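Local coordinates for protein proto-oncogene vav (Homo sapiens, PDB 6NEW) that probably acts as a guanine nucleotide exchange factor for Rac-type small GTPases, through a RhoGEF domain followed by PH and zinc-binding C1 domains, at residues 361-366 with 392-397. Residues are numbered along the deposited sequence; the frame is centred on the assembly and turned at random.
Sequences GHDFQM and CHRCRA. With ZN (zinc ion), chain C.
Gly361 O accepts a bent hydrogen bond from Arg394 NH1 (2.8 Å, 138° at the hydrogen); the oxygen lies in the guanidinium plane, while the nitrogen stands above the carbonyl plane. His362 ND1 binds zinc at 2.1 Å, and two further ligands, Cys392 SG and Cys395 SG, lie at the edge of its ring; Cys410 is the fourth. His362 NE2 is hydrogen-bonded to Pro408 O, so that metal and carbonyl together fix the ring's rotation. This is one of the two zinc sites of the C1 domain, each of three cysteines and one histidine, formed where strand 364-367 runs antiparallel to strand 389-392. Asp363 N donates to Cys392 SG (3.4 Å, 161°), a second-shell bond that probably tempers the thiolate's charge. Asp363 CB lies over the centre of the Arg394 guanidinium; CG anti to the backbone N (chi1 -173°) puts OD2 3.3 Å from His393 CE1. Asp363 OD2 is 4.4 Å from Arg394 NH2, well out of the guanidinium plane, so only charges meet. An alanine here would probably leave His393 without the carboxylate beside it and take this negative charge from Arg394. Phe364, paired with Cys392 at a non-hydrogen-bonded position, receives Cys392 CB over one ring face, a CH-pi contact.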
loop_
_atom_site.group_PDB
_atom_site.type_symbol
_atom_site.label_atom_id
_atom_site.label_comp_id
_atom_site.label_asym_id
_atom_site.label_seq_id
_atom_site.Cartn_x
_atom_site.Cartn_y
_atom_site.Cartn_z
ATOM N N GLY A 361 -23.418 -8.601 -16.511
ATOM C CA GLY A 361 -24.347 -7.568 -16.043
ATOM C C GLY A 361 -23.810 -6.442 -15.179
ATOM O O GLY A 361 -24.554 -5.526 -14.824
ATOM N N HIS A 362 -22.538 -6.487 -14.812
ATOM C CA HIS A 362 -21.996 -5.441 -13.953
ATOM C C HIS A 362 -21.606 -4.178 -14.718
ATOM O O HIS A 362 -21.702 -4.109 -15.951
ATOM C CB HIS A 362 -20.765 -5.979 -13.202
ATOM C CG HIS A 362 -21.025 -7.177 -12.335
ATOM N ND1 HIS A 362 -21.741 -7.071 -11.152
ATOM C CD2 HIS A 362 -20.597 -8.454 -12.479
ATOM C CE1 HIS A 362 -21.726 -8.281 -10.621
ATOM N NE2 HIS A 362 -21.062 -9.150 -11.391
ATOM N N ASP A 363 -21.195 -3.168 -13.948
ATOM C CA ASP A 363 -20.613 -1.912 -14.397
ATOM C C ASP A 363 -19.601 -1.524 -13.332
ATOM O O ASP A 363 -19.893 -0.739 -12.420
ATOM C CB ASP A 363 -21.654 -0.804 -14.678
ATOM C CG ASP A 363 -21.048 0.447 -15.314
ATOM O OD1 ASP A 363 -19.931 0.347 -15.903
ATOM O OD2 ASP A 363 -21.672 1.525 -15.211
ATOM N N PHE A 364 -18.431 -2.167 -13.409
ATOM C CA PHE A 364 -17.363 -1.952 -12.449
ATOM C C PHE A 364 -16.655 -0.664 -12.731
ATOM O O PHE A 364 -16.190 -0.436 -13.849
ATOM C CB PHE A 364 -16.365 -3.131 -12.425
ATOM C CG PHE A 364 -16.879 -4.374 -11.731
ATOM C CD1 PHE A 364 -17.047 -4.402 -10.345
ATOM C CD2 PHE A 364 -17.155 -5.529 -12.455
ATOM C CE1 PHE A 364 -17.470 -5.562 -9.702
ATOM C CE2 PHE A 364 -17.564 -6.694 -11.807
ATOM C CZ PHE A 364 -17.748 -6.696 -10.442
ATOM N N GLN A 365 -16.574 0.180 -11.709
ATOM C CA GLN A 365 -15.890 1.455 -11.814
ATOM C C GLN A 365 -14.924 1.571 -10.675
ATOM O O GLN A 365 -15.159 0.961 -9.629
ATOM C CB GLN A 365 -16.878 2.629 -11.791
ATOM C CG GLN A 365 -17.732 2.749 -13.061
ATOM C CD GLN A 365 -18.950 3.636 -12.912
ATOM O OE1 GLN A 365 -19.130 4.369 -11.925
ATOM N NE2 GLN A 365 -19.827 3.584 -13.902
ATOM N N MET A 366 -13.820 2.335 -10.887
ATOM C CA MET A 366 -12.802 2.615 -9.884
ATOM C C MET A 366 -13.470 3.158 -8.634
ATOM O O MET A 366 -14.235 4.121 -8.719
ATOM C CB MET A 366 -11.785 3.656 -10.396
ATOM C CG MET A 366 -10.775 3.121 -11.351
ATOM S SD MET A 366 -9.639 4.393 -11.980
ATOM C CE MET A 366 -8.604 4.642 -10.563
ATOM N N CYS A 392 -19.239 -2.217 -8.482
ATOM C CA CYS A 392 -20.324 -2.223 -9.459
ATOM C C CYS A 392 -21.368 -1.318 -8.821
ATOM O O CYS A 392 -21.811 -1.610 -7.712
ATOM C CB CYS A 392 -20.859 -3.629 -9.696
ATOM S SG CYS A 392 -22.341 -3.673 -10.739
ATOM N N HIS A 393 -21.708 -0.187 -9.455
ATOM C CA HIS A 393 -22.658 0.749 -8.834
ATOM C C HIS A 393 -24.098 0.161 -8.720
ATOM O O HIS A 393 -24.833 0.554 -7.813
ATOM C CB HIS A 393 -22.629 2.126 -9.533
ATOM C CG HIS A 393 -23.395 2.174 -10.818
ATOM N ND1 HIS A 393 -23.062 1.361 -11.888
ATOM C CD2 HIS A 393 -24.469 2.928 -11.156
ATOM C CE1 HIS A 393 -23.942 1.639 -12.837
ATOM N NE2 HIS A 393 -24.804 2.581 -12.443
ATOM N N ARG A 394 -24.450 -0.821 -9.584
ATOM C CA ARG A 394 -25.743 -1.507 -9.596
ATOM C C ARG A 394 -25.955 -2.471 -8.430
ATOM O O ARG A 394 -26.969 -2.357 -7.732
ATOM C CB ARG A 394 -25.937 -2.290 -10.895
ATOM C CG ARG A 394 -26.125 -1.438 -12.104
ATOM C CD ARG A 394 -25.622 -2.195 -13.297
ATOM N NE ARG A 394 -25.501 -1.311 -14.448
ATOM C CZ ARG A 394 -25.175 -1.726 -15.665
ATOM N NH1 ARG A 394 -24.913 -3.007 -15.889
ATOM N NH2 ARG A 394 -25.110 -0.859 -16.668
ATOM N N CYS A 395 -25.048 -3.449 -8.247
ATOM C CA CYS A 395 -25.202 -4.463 -7.193
ATOM C C CYS A 395 -24.363 -4.194 -5.961
ATOM O O CYS A 395 -24.513 -4.902 -4.962
ATOM C CB CYS A 395 -24.929 -5.853 -7.756
ATOM S SG CYS A 395 -23.178 -6.187 -8.073
ATOM N N ARG A 396 -23.432 -3.221 -6.057
ATOM C CA ARG A 396 -22.499 -2.790 -5.008
ATOM C C ARG A 396 -21.449 -3.868 -4.688
ATOM O O ARG A 396 -20.777 -3.776 -3.660
ATOM C CB ARG A 396 -23.239 -2.253 -3.752
ATOM C CG ARG A 396 -24.205 -1.107 -4.103
ATOM C CD ARG A 396 -24.985 -0.604 -2.925
ATOM N NE ARG A 396 -24.373 0.624 -2.401
ATOM C CZ ARG A 396 -23.643 0.669 -1.285
ATOM N NH1 ARG A 396 -23.105 1.826 -0.893
ATOM N NH2 ARG A 396 -23.442 -0.424 -0.566
ATOM N N ALA A 397 -21.245 -4.834 -5.616
ATOM C CA ALA A 397 -20.180 -5.821 -5.457
ATOM C C ALA A 397 -18.818 -5.116 -5.614
ATOM O O ALA A 397 -18.633 -4.283 -6.509
ATOM C CB ALA A 397 -20.299 -6.935 -6.475
HETATM ZN ZN ZN C . -23.172 -5.725 -10.349
HETATM O O HOH W 1 -24.010 -3.569 -18.383
#